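PDB 5GSZ: kinesin-like protein KIF19, which walks toward the plus ends of microtubules and depolymerizes them at ciliary tips, thereby regulating the length of motile cilia, this chain being its motor domain. Local coordinates for residues A34-E39 / D68-F73; L224-R229 / L246-L251; E152-M157 / S217-A222; D141-V146 / R233-L238. One frame throughout, in Å; residues are numbered along the deposited sequence.

In the fold
All four contacts involve the mixed central sheet of the kinesin motor domain, but in different settings. Contact 2 is its buried heart, a regular antiparallel pairing of strands 220-232 and 242-250 with apolar packing. Contact 3 uses the start of strand 220-232 against strand 142-154; it is partly buried, adds polar side-chain bonds and touches contact 2, where Ala222 meets Asp250. Contact 4 employs the same strand 142-154 at its beginning, about 38 Å from contact 3 between centres, on the surface, where charges replace packing. Contact 1, across the domain at the outermost strand 69-71, joins a small separate sheet largely through a lysine chain.

Contact 1 of 4, residues A34-E39 / D68-F73; sequences AHKMDE and DVAFDF
Lys36 sets its CG anti to the backbone N (chi1 169°) and runs extended to CE before bending at chi4 (-95°), so its chain lies over strand 69-71 and its ammonium turns back toward Glu39. Glu39 also starts anti to its backbone N but folds at chi2 (61°), which brings the carboxylate to meet that ammonium. The resulting salt bridge, Lys36 NZ to Glu39 OE1 at 2.8 Å, reaches the oxygen from above the carboxylate plane. Across the segments, Lys36 works with its methylenes: CE comes within 3.4 Å of Ala70 O and 4.0 Å of Ala70 CB, while CB sits 3.3 Å from Asp72 OD2, the two side chains crossing at about a right angle. The other carboxylate oxygen of Asp72, OD1, is bonded to Thr74, and Lys36 NZ stays 5.1 Å from it. One backbone hydrogen bond joins the segments, Ala70 N to Glu39 O at 2.9 Å, with the donor above the carbonyl plane. Strand 34-36 edges the small three-stranded antiparallel sheet of the kinesin motor domain, and strand 69-71 is an outermost strand of the central sheet; Phe71 turns away from the contact onto helix 77-84, with its side chain about 7 Å from the bound ADP. An alanine in place of Lys36 would keep the CB beside Asp72 but lose the methylenes over Ala70 and the ammonium paired with Glu39, and would probably loosen the seam. The lysine charge is thus matched chiefly within its own segment, and what reaches residues 68-73 is its methylene chain, lying against a carbonyl and a carboxylate oxygen, beside a single backbone bond.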
loop_
_atom_site.group_PDB
_atom_site.type_symbol
_atom_site.label_atom_id
_atom_site.label_comp_id
_atom_site.label_asym_id
_atom_site.label_seq_id
_atom_site.Cartn_x
_atom_site.Cartn_y
_atom_site.Cartn_z
ATOM N N ALA A 34 -19.141 3.122 11.886
ATOM C CA ALA A 34 -17.742 2.887 12.206
ATOM C C ALA A 34 -17.287 3.968 13.168
ATOM O O ALA A 34 -17.544 5.155 12.937
ATOM C CB ALA A 34 -16.867 2.875 10.949
ATOM N N HIS A 35 -16.616 3.558 14.243
ATOM C CA HIS A 35 -16.219 4.475 15.303
ATOM C C HIS A 35 -14.859 4.087 15.855
ATOM O O HIS A 35 -14.684 2.988 16.386
ATOM C CB HIS A 35 -17.269 4.513 16.421
ATOM C CG HIS A 35 -18.503 5.275 16.046
ATOM N ND1 HIS A 35 -19.587 4.685 15.433
ATOM C CD2 HIS A 35 -18.801 6.593 16.151
ATOM C CE1 HIS A 35 -20.512 5.600 15.201
ATOM N NE2 HIS A 35 -20.061 6.765 15.631
ATOM N N LYS A 36 -13.898 4.988 15.709
ATOM C CA LYS A 36 -12.651 4.889 16.451
ATOM C C LYS A 36 -12.973 5.087 17.923
ATOM O O LYS A 36 -13.402 6.170 18.328
ATOM C CB LYS A 36 -11.660 5.933 15.950
ATOM C CG LYS A 36 -10.456 6.098 16.817
ATOM C CD LYS A 36 -9.338 6.718 16.033
ATOM C CE LYS A 36 -8.059 6.718 16.834
ATOM N NZ LYS A 36 -7.881 8.018 17.528
ATOM N N MET A 37 -12.819 4.028 18.712
ATOM C CA MET A 37 -13.174 4.043 20.123
ATOM C C MET A 37 -11.996 4.358 21.014
ATOM O O MET A 37 -12.168 4.497 22.226
ATOM C CB MET A 37 -13.761 2.691 20.536
ATOM C CG MET A 37 -15.127 2.390 19.950
ATOM S SD MET A 37 -16.283 3.740 20.267
ATOM C CE MET A 37 -16.135 3.896 22.052
ATOM N N ASP A 38 -10.826 4.546 20.428
ATOM C CA ASP A 38 -9.584 4.164 21.072
ATOM C C ASP A 38 -8.489 4.364 20.037
ATOM O O ASP A 38 -8.778 4.423 18.839
ATOM C CB ASP A 38 -9.713 2.709 21.548
ATOM C CG ASP A 38 -8.427 2.128 22.065
ATOM O OD1 ASP A 38 -7.435 2.870 22.192
ATOM O OD2 ASP A 38 -8.419 0.906 22.355
ATOM N N GLU A 39 -7.237 4.486 20.466
ATOM C CA GLU A 39 -6.183 4.751 19.498
ATOM C C GLU A 39 -5.781 3.509 18.714
ATOM O O GLU A 39 -5.071 3.628 17.708
ATOM C CB GLU A 39 -4.965 5.367 20.192
ATOM C CG GLU A 39 -4.096 6.158 19.228
ATOM C CD GLU A 39 -4.854 7.325 18.595
ATOM O OE1 GLU A 39 -5.677 7.946 19.312
ATOM O OE2 GLU A 39 -4.650 7.592 17.376
ATOM N N ASP A 68 -2.814 -2.256 15.156
ATOM C CA ASP A 68 -1.645 -1.595 15.732
ATOM C C ASP A 68 -1.902 -0.111 15.941
ATOM O O ASP A 68 -1.456 0.461 16.941
ATOM C CB ASP A 68 -0.428 -1.817 14.841
ATOM C CG ASP A 68 -0.004 -3.250 14.821
ATOM O OD1 ASP A 68 0.121 -3.826 15.919
ATOM O OD2 ASP A 68 0.140 -3.820 13.722
ATOM N N VAL A 69 -2.627 0.526 15.025
ATOM C CA VAL A 69 -2.989 1.928 15.179
ATOM C C VAL A 69 -4.252 2.183 14.375
ATOM O O VAL A 69 -4.518 1.513 13.371
ATOM C CB VAL A 69 -1.818 2.850 14.753
ATOM C CG1 VAL A 69 -1.449 2.618 13.309
ATOM C CG2 VAL A 69 -2.139 4.325 15.034
ATOM N N ALA A 70 -5.042 3.149 14.832
ATOM C CA ALA A 70 -6.294 3.509 14.189
ATOM C C ALA A 70 -6.299 5.003 13.898
ATOM O O ALA A 70 -5.630 5.780 14.587
ATOM C CB ALA A 70 -7.479 3.130 15.072
ATOM N N PHE A 71 -7.040 5.403 12.860
ATOM C CA PHE A 71 -7.174 6.812 12.503
ATOM C C PHE A 71 -8.577 7.064 11.971
ATOM O O PHE A 71 -9.052 6.302 11.126
ATOM C CB PHE A 71 -6.174 7.250 11.418
ATOM C CG PHE A 71 -4.751 6.812 11.641
ATOM C CD1 PHE A 71 -3.932 7.472 12.531
ATOM C CD2 PHE A 71 -4.209 5.759 10.893
ATOM C CE1 PHE A 71 -2.602 7.072 12.705
ATOM C CE2 PHE A 71 -2.884 5.351 11.053
ATOM C CZ PHE A 71 -2.079 6.004 11.957
ATOM N N ASP A 72 -9.214 8.148 12.422
ATOM C CA ASP A 72 -10.408 8.683 11.766
ATOM C C ASP A 72 -10.161 10.143 11.389
ATOM O O ASP A 72 -9.031 10.633 11.466
ATOM C CB ASP A 72 -11.662 8.515 12.638
ATOM C CG ASP A 72 -11.625 9.328 13.928
ATOM O OD1 ASP A 72 -10.857 10.317 14.033
ATOM O OD2 ASP A 72 -12.400 8.971 14.843
ATOM N N PHE A 73 -11.244 10.849 11.021
ATOM C CA PHE A 73 -11.140 12.203 10.465
ATOM C C PHE A 73 -10.323 13.154 11.332
ATOM O O PHE A 73 -9.914 14.215 10.854
ATOM C CB PHE A 73 -12.528 12.816 10.263
ATOM C CG PHE A 73 -13.282 13.047 11.548
ATOM C CD1 PHE A 73 -13.772 11.971 12.279
ATOM C CD2 PHE A 73 -13.475 14.334 12.039
ATOM C CE1 PHE A 73 -14.462 12.170 13.460
ATOM C CE2 PHE A 73 -14.168 14.542 13.221
ATOM C CZ PHE A 73 -14.662 13.453 13.929
#

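Contact 2 of 4, residues L224-R229 / L246-L251; sequences LQVAVR and LFMIDL
Four backbone hydrogen bonds join the segments. Leu224 N donates to Met248 O at 2.9 Å and Met248 N returns to Leu224 O at 2.7 Å, the latter nearly along the C=O axis. Val226 N to Leu246 O and Leu246 N to Val226 O repeat the pattern, each 2.9 Å long. Leu224/Met248 and Val226/Leu246 are therefore hydrogen-bonded antiparallel pairs, and Gln225/Phe247 between them is a non-hydrogen-bonded pair, in which Gln225 CA also approaches Leu246 O to 3.3 Å in a CA-H...O contact. The two strands form a long beta hairpin in the middle of the kinesin central sheet, and the chain runs on through Asp250 and Leu251, the start of the DLAGSE sequence of switch II; Asp250 OD2 is bonded there to Thr111 and Arg206. On the face of Gln225 and Phe247, the glutamine takes the crowded first torsion, CG between the backbone N and the carbonyl carbon (chi1 38°), and lies alongside the ring. Its CB meets Phe247 CE1 at 3.5 Å, and the amide and ring planes are 26° apart. Gln225 OE1 is held by Arg245, which fixes the amide beside the ring. An alanine in place of Gln225 would lose the amide that Arg245 holds and the chain beyond CB, and would probably leave that flank of Phe247 less well packed. On the other face Leu224 and Met248 point the same way, with Leu224 CD2 3.6 Å from Met248 CE. That methyl, swung round by the bend at chi3, also lies 4.2 Å from Val226 CG2, and Tyr124 of helix 123-136 packs on both Leu224 and Met248.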
loop_
_atom_site.group_PDB
_atom_site.type_symbol
_atom_site.label_atom_id
_atom_site.label_comp_id
_atom_site.label_asym_id
_atom_site.label_seq_id
_atom_site.Cartn_x
_atom_site.Cartn_y
_atom_site.Cartn_z
ATOM N N LEU A 224 5.431 2.862 -6.100
ATOM C CA LEU A 224 6.555 3.776 -6.008
ATOM C C LEU A 224 7.674 3.057 -5.246
ATOM O O LEU A 224 7.491 2.646 -4.089
ATOM C CB LEU A 224 6.129 5.074 -5.316
ATOM C CG LEU A 224 7.245 6.105 -5.200
ATOM C CD1 LEU A 224 7.547 6.632 -6.565
ATOM C CD2 LEU A 224 6.858 7.229 -4.266
ATOM N N GLN A 225 8.809 2.850 -5.905
ATOM C CA GLN A 225 9.951 2.239 -5.244
ATOM C C GLN A 225 11.117 3.207 -5.198
ATOM O O GLN A 225 11.370 3.939 -6.153
ATOM C CB GLN A 225 10.374 0.932 -5.898
ATOM C CG GLN A 225 10.284 0.873 -7.388
ATOM C CD GLN A 225 11.233 -0.188 -7.941
ATOM O OE1 GLN A 225 12.210 -0.582 -7.268
ATOM N NE2 GLN A 225 10.930 -0.690 -9.146
ATOM N N VAL A 226 11.788 3.224 -4.053
ATOM C CA VAL A 226 12.934 4.078 -3.795
ATOM C C VAL A 226 14.088 3.185 -3.378
ATOM O O VAL A 226 13.977 2.445 -2.394
ATOM C CB VAL A 226 12.648 5.112 -2.696
ATOM C CG1 VAL A 226 13.855 6.040 -2.523
ATOM C CG2 VAL A 226 11.394 5.875 -3.006
ATOM N N ALA A 227 15.191 3.264 -4.116
ATOM C CA ALA A 227 16.414 2.529 -3.818
ATOM C C ALA A 227 17.432 3.475 -3.193
ATOM O O ALA A 227 17.497 4.651 -3.564
ATOM C CB ALA A 227 16.974 1.906 -5.091
ATOM N N VAL A 228 18.214 2.972 -2.233
ATOM C CA VAL A 228 19.203 3.787 -1.508
ATOM C C VAL A 228 20.474 2.964 -1.303
ATOM O O VAL A 228 20.465 1.973 -0.562
ATOM C CB VAL A 228 18.684 4.295 -0.152
ATOM C CG1 VAL A 228 19.761 5.061 0.561
ATOM C CG2 VAL A 228 17.457 5.179 -0.328
ATOM N N ARG A 229 21.565 3.377 -1.930
ATOM C CA ARG A 229 22.857 2.754 -1.698
ATOM C C ARG A 229 23.685 3.601 -0.730
ATOM O O ARG A 229 23.647 4.835 -0.766
ATOM C CB ARG A 229 23.603 2.536 -3.013
ATOM C CG ARG A 229 24.751 1.550 -2.895
ATOM C CD ARG A 229 25.049 0.903 -4.212
ATOM N NE ARG A 229 25.462 1.870 -5.225
ATOM C CZ ARG A 229 25.495 1.603 -6.530
ATOM N NH1 ARG A 229 25.136 0.400 -6.962
ATOM N NH2 ARG A 229 25.882 2.534 -7.403
ATOM N N LEU A 246 12.822 0.637 -0.470
ATOM C CA LEU A 246 11.503 0.955 0.055
ATOM C C LEU A 246 10.481 0.843 -1.070
ATOM O O LEU A 246 10.722 1.314 -2.183
ATOM C CB LEU A 246 11.471 2.358 0.678
ATOM C CG LEU A 246 10.058 2.865 1.032
ATOM C CD1 LEU A 246 9.374 1.994 2.096
ATOM C CD2 LEU A 246 10.046 4.321 1.437
ATOM N N PHE A 247 9.356 0.195 -0.782
ATOM C CA PHE A 247 8.248 0.066 -1.718
ATOM C C PHE A 247 7.013 0.705 -1.120
ATOM O O PHE A 247 6.650 0.397 0.021
ATOM C CB PHE A 247 7.934 -1.392 -2.035
ATOM C CG PHE A 247 8.846 -2.002 -3.042
ATOM C CD1 PHE A 247 8.617 -1.830 -4.390
ATOM C CD2 PHE A 247 9.922 -2.773 -2.644
ATOM C CE1 PHE A 247 9.455 -2.411 -5.316
ATOM C CE2 PHE A 247 10.749 -3.352 -3.574
ATOM C CZ PHE A 247 10.515 -3.170 -4.902
ATOM N N MET A 248 6.363 1.577 -1.892
ATOM C CA MET A 248 5.172 2.291 -1.432
ATOM C C MET A 248 4.056 2.053 -2.438
ATOM O O MET A 248 4.126 2.522 -3.582
ATOM C CB MET A 248 5.459 3.779 -1.233
ATOM C CG MET A 248 6.324 4.022 -0.008
ATOM S SD MET A 248 6.679 5.754 0.389
ATOM C CE MET A 248 7.761 6.195 -0.964
ATOM N N ILE A 249 3.031 1.316 -2.020
ATOM C CA ILE A 249 2.087 0.722 -2.952
ATOM C C ILE A 249 0.682 1.232 -2.680
ATOM O O ILE A 249 0.205 1.198 -1.539
ATOM C CB ILE A 249 2.144 -0.808 -2.896
ATOM C CG1 ILE A 249 3.560 -1.253 -3.272
ATOM C CG2 ILE A 249 1.091 -1.400 -3.839
ATOM C CD1 ILE A 249 3.899 -2.654 -2.833
ATOM N N ASP A 250 0.039 1.716 -3.748
ATOM C CA ASP A 250 -1.380 2.034 -3.815
ATOM C C ASP A 250 -2.069 0.873 -4.531
ATOM O O ASP A 250 -2.053 0.802 -5.759
ATOM C CB ASP A 250 -1.577 3.348 -4.557
ATOM C CG ASP A 250 -3.024 3.839 -4.521
ATOM O OD1 ASP A 250 -3.810 3.366 -3.672
ATOM O OD2 ASP A 250 -3.374 4.708 -5.348
ATOM N N LEU A 251 -2.680 -0.028 -3.769
ATOM C CA LEU A 251 -3.169 -1.283 -4.326
ATOM C C LEU A 251 -4.403 -1.077 -5.201
ATOM O O LEU A 251 -5.021 -0.008 -5.239
ATOM C CB LEU A 251 -3.528 -2.282 -3.227
ATOM C CG LEU A 251 -2.402 -2.940 -2.448
ATOM C CD1 LEU A 251 -2.941 -3.836 -1.360
ATOM C CD2 LEU A 251 -1.561 -3.728 -3.401
#

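Contact 3 of 4, residues E152-M157 / S217-A222; sequences EIYNEM and SSRSHA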
loop_
_atom_site.group_PDB
_atom_site.type_symbol
_atom_site.label_atom_id
_atom_site.label_comp_id
_atom_site.label_asym_id
_atom_site.label_seq_id
_atom_site.Cartn_x
_atom_site.Cartn_y
_atom_site.Cartn_z
ATOM N N GLU A 152 2.861 1.208 -12.977
ATOM C CA GLU A 152 1.572 0.560 -12.813
ATOM C C GLU A 152 1.705 -0.932 -13.062
ATOM O O GLU A 152 2.517 -1.362 -13.879
ATOM C CB GLU A 152 0.530 1.119 -13.771
ATOM C CG GLU A 152 -0.900 0.686 -13.474
ATOM C CD GLU A 152 -1.877 1.231 -14.491
ATOM O OE1 GLU A 152 -1.602 1.078 -15.705
ATOM O OE2 GLU A 152 -2.882 1.860 -14.075
ATOM N N ILE A 153 0.918 -1.711 -12.323
ATOM C CA ILE A 153 0.547 -3.072 -12.701
ATOM C C ILE A 153 -0.963 -3.079 -12.896
ATOM O O ILE A 153 -1.725 -2.817 -11.955
ATOM C CB ILE A 153 0.962 -4.120 -11.656
ATOM C CG1 ILE A 153 2.368 -3.837 -11.140
ATOM C CG2 ILE A 153 0.928 -5.514 -12.274
ATOM C CD1 ILE A 153 2.738 -4.710 -9.964
ATOM N N TYR A 154 -1.390 -3.349 -14.120
ATOM C CA TYR A 154 -2.800 -3.400 -14.483
ATOM C C TYR A 154 -3.006 -4.701 -15.236
ATOM O O TYR A 154 -2.459 -4.877 -16.327
ATOM C CB TYR A 154 -3.203 -2.201 -15.341
ATOM C CG TYR A 154 -4.650 -2.249 -15.714
ATOM C CD1 TYR A 154 -5.619 -1.679 -14.896
ATOM C CD2 TYR A 154 -5.063 -2.908 -16.863
ATOM C CE1 TYR A 154 -6.954 -1.751 -15.229
ATOM C CE2 TYR A 154 -6.386 -2.987 -17.203
ATOM C CZ TYR A 154 -7.331 -2.410 -16.388
ATOM O OH TYR A 154 -8.659 -2.496 -16.744
ATOM N N ASN A 155 -3.791 -5.608 -14.671
ATOM C CA ASN A 155 -4.007 -6.913 -15.292
ATOM C C ASN A 155 -2.671 -7.537 -15.677
ATOM O O ASN A 155 -2.447 -7.947 -16.817
ATOM C CB ASN A 155 -4.930 -6.806 -16.508
ATOM C CG ASN A 155 -6.382 -6.669 -16.125
ATOM O OD1 ASN A 155 -6.803 -7.133 -15.068
ATOM N ND2 ASN A 155 -7.161 -6.030 -16.988
ATOM N N GLU A 156 -1.753 -7.543 -14.719
ATOM C CA GLU A 156 -0.420 -8.119 -14.864
ATOM C C GLU A 156 0.398 -7.491 -15.985
ATOM O O GLU A 156 1.439 -8.043 -16.353
ATOM C CB GLU A 156 -0.492 -9.636 -15.053
ATOM C CG GLU A 156 -1.227 -10.310 -13.917
ATOM C CD GLU A 156 -0.571 -10.032 -12.583
ATOM O OE1 GLU A 156 0.621 -10.376 -12.430
ATOM O OE2 GLU A 156 -1.234 -9.436 -11.702
ATOM N N MET A 157 -0.020 -6.341 -16.519
ATOM C CA MET A 157 0.784 -5.578 -17.472
ATOM C C MET A 157 1.438 -4.396 -16.759
ATOM O O MET A 157 0.770 -3.645 -16.039
ATOM C CB MET A 157 -0.059 -5.080 -18.646
ATOM C CG MET A 157 -0.939 -6.144 -19.306
ATOM S SD MET A 157 -0.080 -7.469 -20.191
ATOM C CE MET A 157 0.586 -6.591 -21.593
ATOM N N SER A 217 -8.871 3.115 -13.070
ATOM C CA SER A 217 -9.427 1.789 -12.851
ATOM C C SER A 217 -9.234 1.339 -11.411
ATOM O O SER A 217 -8.198 1.600 -10.785
ATOM C CB SER A 217 -8.789 0.769 -13.785
ATOM O OG SER A 217 -9.136 -0.545 -13.368
ATOM N N SER A 218 -10.258 0.659 -10.890
ATOM C CA SER A 218 -10.196 0.008 -9.593
ATOM C C SER A 218 -9.201 -1.143 -9.571
ATOM O O SER A 218 -8.968 -1.713 -8.496
ATOM C CB SER A 218 -11.585 -0.498 -9.195
ATOM O OG SER A 218 -12.088 -1.450 -10.129
ATOM N N ARG A 219 -8.604 -1.485 -10.715
ATOM C CA ARG A 219 -7.719 -2.635 -10.827
ATOM C C ARG A 219 -6.266 -2.238 -11.066
ATOM O O ARG A 219 -5.479 -3.043 -11.568
ATOM C CB ARG A 219 -8.205 -3.540 -11.951
ATOM C CG ARG A 219 -9.714 -3.612 -12.061
ATOM C CD ARG A 219 -10.096 -4.619 -13.128
ATOM N NE ARG A 219 -9.098 -5.679 -13.193
ATOM C CZ ARG A 219 -9.209 -6.845 -12.568
ATOM N NH1 ARG A 219 -10.284 -7.102 -11.838
ATOM N NH2 ARG A 219 -8.248 -7.749 -12.671
ATOM N N SER A 220 -5.896 -1.019 -10.726
ATOM C CA SER A 220 -4.573 -0.495 -11.014
ATOM C C SER A 220 -3.781 -0.436 -9.715
ATOM O O SER A 220 -4.147 0.312 -8.802
ATOM C CB SER A 220 -4.684 0.879 -11.657
ATOM O OG SER A 220 -3.429 1.512 -11.639
ATOM N N HIS A 221 -2.721 -1.258 -9.618
ATOM C CA HIS A 221 -1.707 -1.099 -8.576
ATOM C C HIS A 221 -0.761 0.014 -8.972
ATOM O O HIS A 221 -0.276 0.042 -10.106
ATOM C CB HIS A 221 -0.868 -2.358 -8.379
ATOM C CG HIS A 221 -1.626 -3.556 -7.912
ATOM N ND1 HIS A 221 -2.529 -3.514 -6.873
ATOM C CD2 HIS A 221 -1.555 -4.852 -8.295
ATOM C CE1 HIS A 221 -3.012 -4.725 -6.661
ATOM N NE2 HIS A 221 -2.442 -5.552 -7.516
ATOM N N ALA A 222 -0.460 0.908 -8.044
ATOM C CA ALA A 222 0.576 1.905 -8.282
ATOM C C ALA A 222 1.737 1.625 -7.336
ATOM O O ALA A 222 1.554 1.537 -6.121
ATOM C CB ALA A 222 0.028 3.321 -8.116
#
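This is an antiparallel pairing in the kinesin central sheet. The sequence from Ser217 to His221 is the SSRSH end of switch I, and a type I' turn from Tyr154 to Met157 closes the hairpin of strands 142-154 and 157-160. Backbone bonds make Ile153 and His221 a hydrogen-bonded pair: Ile153 N to His221 O at 3.1 Å and His221 N to Ile153 O at 3.0 Å. Among side-chain bonds, Ser220 OG donates to Glu152 OE2, using the anti lone pair of that oxygen. Glu152 OE1 has its own partners, Arg159 and Thr207, so both carboxylate oxygens are engaged. At the turn, Arg219 NH2 reaches Asn155 OD1 at 2.9 Å, nearly along the C=O axis; a second bond, from NE, is weak. Ser217 makes an ST turn, its OG accepting from Arg219 N. Apolar packing is slight: Ile153 CB lies 4.1 Å from His221 CB, and Leu303 of helix 302-307 touches both side chains. The His221 ring is tied by ND1 to Ala252 N. Tyr154, its CG anti to the backbone N, presents a ring edge to switch I, with CE1 3.1 Å from Ser217 OG in the ring plane.

Contact 4 of 4, residues D141-V146 / R233-L238; sequences DMEYEV and RVKNIL
Arg233 NE has two acceptors, Ser139 O just before the segment and, more weakly, Met142 O at 3.1 Å. Arg233 NH2 adds a second weak bond to Met142 O at 3.3 Å, so that carbonyl takes two bent bonds from one guanidinium. The straighter bond between the segments is in the backbone: Arg233 N donates to Asp141 O at 3.0 Å, with an angle of 153° at the hydrogen. Arg233 thus grips successive carbonyls from its amide and its side chain. An extended run from CG to NE lays that chain along residues 141 to 143, its CG 3.4 Å from Asp141 O. Glu143, with CG beside its own backbone N, places that CG over the centre of one guanidinium face, 3.6 Å from Arg233 NH1. Its carboxylate stands well out of the guanidinium plane, so the long salt bridge from OE2 to Arg233 NH1 rests on charge alone. Lys235, bent at chi2, meets the same carboxylate tip to tip, NZ 3.6 Å from Glu143 OE2, and also bonds Ser232 O. One acid between two bases forms a surface salt-bridge network, in which the opposite charges would be expected to keep Glu143 ionised. The place is the far tip of the central sheet of the motor domain, away from the nucleotide, where the connecting loop of the beta hairpin of strands 220-232 and 242-250 folds against the start of the neighbouring strand 142-154.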
loop_
_atom_site.group_PDB
_atom_site.type_symbol
_atom_site.label_atom_id
_atom_site.label_comp_id
_atom_site.label_asym_id
_atom_site.label_seq_id
_atom_site.Cartn_x
_atom_site.Cartn_y
_atom_site.Cartn_z
ATOM N N ASP A 141 29.649 10.889 7.260
ATOM C CA ASP A 141 30.322 9.603 7.240
ATOM C C ASP A 141 30.024 8.773 6.001
ATOM O O ASP A 141 30.785 7.840 5.712
ATOM C CB ASP A 141 29.928 8.779 8.472
ATOM C CG ASP A 141 30.354 9.419 9.780
ATOM O OD1 ASP A 141 31.270 10.266 9.778
ATOM O OD2 ASP A 141 29.775 9.051 10.827
ATOM N N MET A 142 28.942 9.075 5.272
ATOM C CA MET A 142 28.409 8.181 4.250
ATOM C C MET A 142 28.174 8.902 2.926
ATOM O O MET A 142 27.858 10.096 2.888
ATOM C CB MET A 142 27.096 7.561 4.709
ATOM C CG MET A 142 27.168 6.776 6.004
ATOM S SD MET A 142 28.152 5.259 5.900
ATOM C CE MET A 142 27.553 4.424 7.367
ATOM N N GLU A 143 28.325 8.154 1.835
ATOM C CA GLU A 143 27.857 8.590 0.524
ATOM C C GLU A 143 26.578 7.846 0.176
ATOM O O GLU A 143 26.445 6.660 0.487
ATOM C CB GLU A 143 28.910 8.363 -0.566
ATOM C CG GLU A 143 30.323 8.817 -0.170
ATOM C CD GLU A 143 31.433 8.167 -1.001
ATOM O OE1 GLU A 143 31.128 7.228 -1.771
ATOM O OE2 GLU A 143 32.601 8.604 -0.857
ATOM N N TYR A 144 25.631 8.550 -0.450
ATOM C CA TYR A 144 24.350 7.959 -0.812
ATOM C C TYR A 144 24.037 8.155 -2.288
ATOM O O TYR A 144 24.407 9.162 -2.900
ATOM C CB TYR A 144 23.180 8.511 0.016
ATOM C CG TYR A 144 23.271 8.255 1.496
ATOM C CD1 TYR A 144 24.021 9.069 2.317
ATOM C CD2 TYR A 144 22.643 7.157 2.065
ATOM C CE1 TYR A 144 24.101 8.822 3.697
ATOM C CE2 TYR A 144 22.723 6.899 3.423
ATOM C CZ TYR A 144 23.454 7.730 4.233
ATOM O OH TYR A 144 23.528 7.479 5.576
ATOM N N GLU A 145 23.362 7.153 -2.843
ATOM C CA GLU A 145 22.717 7.229 -4.146
ATOM C C GLU A 145 21.240 6.916 -3.947
ATOM O O GLU A 145 20.891 5.951 -3.255
ATOM C CB GLU A 145 23.350 6.257 -5.153
ATOM C CG GLU A 145 24.442 6.867 -6.021
ATOM C CD GLU A 145 25.135 5.839 -6.914
ATOM O OE1 GLU A 145 25.380 4.699 -6.455
ATOM O OE2 GLU A 145 25.409 6.168 -8.092
ATOM N N VAL A 146 20.374 7.742 -4.525
ATOM C CA VAL A 146 18.935 7.572 -4.400
ATOM C C VAL A 146 18.313 7.643 -5.779
ATOM O O VAL A 146 18.513 8.630 -6.496
ATOM C CB VAL A 146 18.307 8.646 -3.503
ATOM C CG1 VAL A 146 16.847 8.333 -3.292
ATOM C CG2 VAL A 146 19.037 8.747 -2.210
ATOM N N ARG A 233 32.680 6.592 3.715
ATOM C CA ARG A 233 33.680 7.495 3.181
ATOM C C ARG A 233 35.086 7.122 3.632
ATOM O O ARG A 233 36.057 7.665 3.092
ATOM C CB ARG A 233 33.357 8.939 3.601
ATOM C CG ARG A 233 32.056 9.492 3.055
ATOM C CD ARG A 233 31.854 10.948 3.422
ATOM N NE ARG A 233 30.644 11.472 2.798
ATOM C CZ ARG A 233 30.594 11.939 1.558
ATOM N NH1 ARG A 233 31.686 11.961 0.817
ATOM N NH2 ARG A 233 29.454 12.374 1.063
ATOM N N VAL A 234 35.206 6.230 4.616
ATOM C CA VAL A 234 36.495 5.715 5.076
ATOM C C VAL A 234 36.939 4.609 4.121
ATOM O O VAL A 234 36.319 3.545 4.051
ATOM C CB VAL A 234 36.419 5.196 6.515
ATOM C CG1 VAL A 234 37.674 4.406 6.819
ATOM C CG2 VAL A 234 36.291 6.332 7.495
ATOM N N LYS A 235 38.019 4.848 3.392
ATOM C CA LYS A 235 38.370 3.963 2.300
ATOM C C LYS A 235 39.435 2.930 2.666
ATOM O O LYS A 235 39.606 1.952 1.926
ATOM C CB LYS A 235 38.819 4.796 1.096
ATOM C CG LYS A 235 37.759 5.800 0.652
ATOM C CD LYS A 235 36.437 5.089 0.320
ATOM C CE LYS A 235 35.402 6.076 -0.213
ATOM N NZ LYS A 235 34.193 5.411 -0.785
ATOM N N ASN A 236 40.131 3.094 3.790
ATOM C CA ASN A 236 41.158 2.139 4.153
ATOM C C ASN A 236 40.617 1.002 5.006
ATOM O O ASN A 236 41.409 0.279 5.622
ATOM C CB ASN A 236 42.344 2.845 4.835
ATOM C CG ASN A 236 41.957 3.629 6.080
ATOM O OD1 ASN A 236 40.793 3.668 6.479
ATOM N ND2 ASN A 236 42.945 4.263 6.703
ATOM N N ILE A 237 39.298 0.812 5.032
ATOM C CA ILE A 237 38.653 -0.312 5.713
ATOM C C ILE A 237 37.425 -0.705 4.896
ATOM O O ILE A 237 36.615 0.161 4.548
ATOM C CB ILE A 237 38.253 0.034 7.163
ATOM C CG1 ILE A 237 39.476 0.416 8.009
ATOM C CG2 ILE A 237 37.526 -1.129 7.807
ATOM C CD1 ILE A 237 39.132 1.124 9.313
ATOM N N LEU A 238 37.263 -2.007 4.610
ATOM C CA LEU A 238 36.436 -2.395 3.469
ATOM C C LEU A 238 34.955 -2.067 3.676
ATOM O O LEU A 238 34.374 -1.288 2.903
ATOM C CB LEU A 238 36.644 -3.871 3.118
ATOM C CG LEU A 238 37.939 -4.080 2.320
ATOM C CD1 LEU A 238 37.954 -5.395 1.534
ATOM C CD2 LEU A 238 38.215 -2.898 1.413
#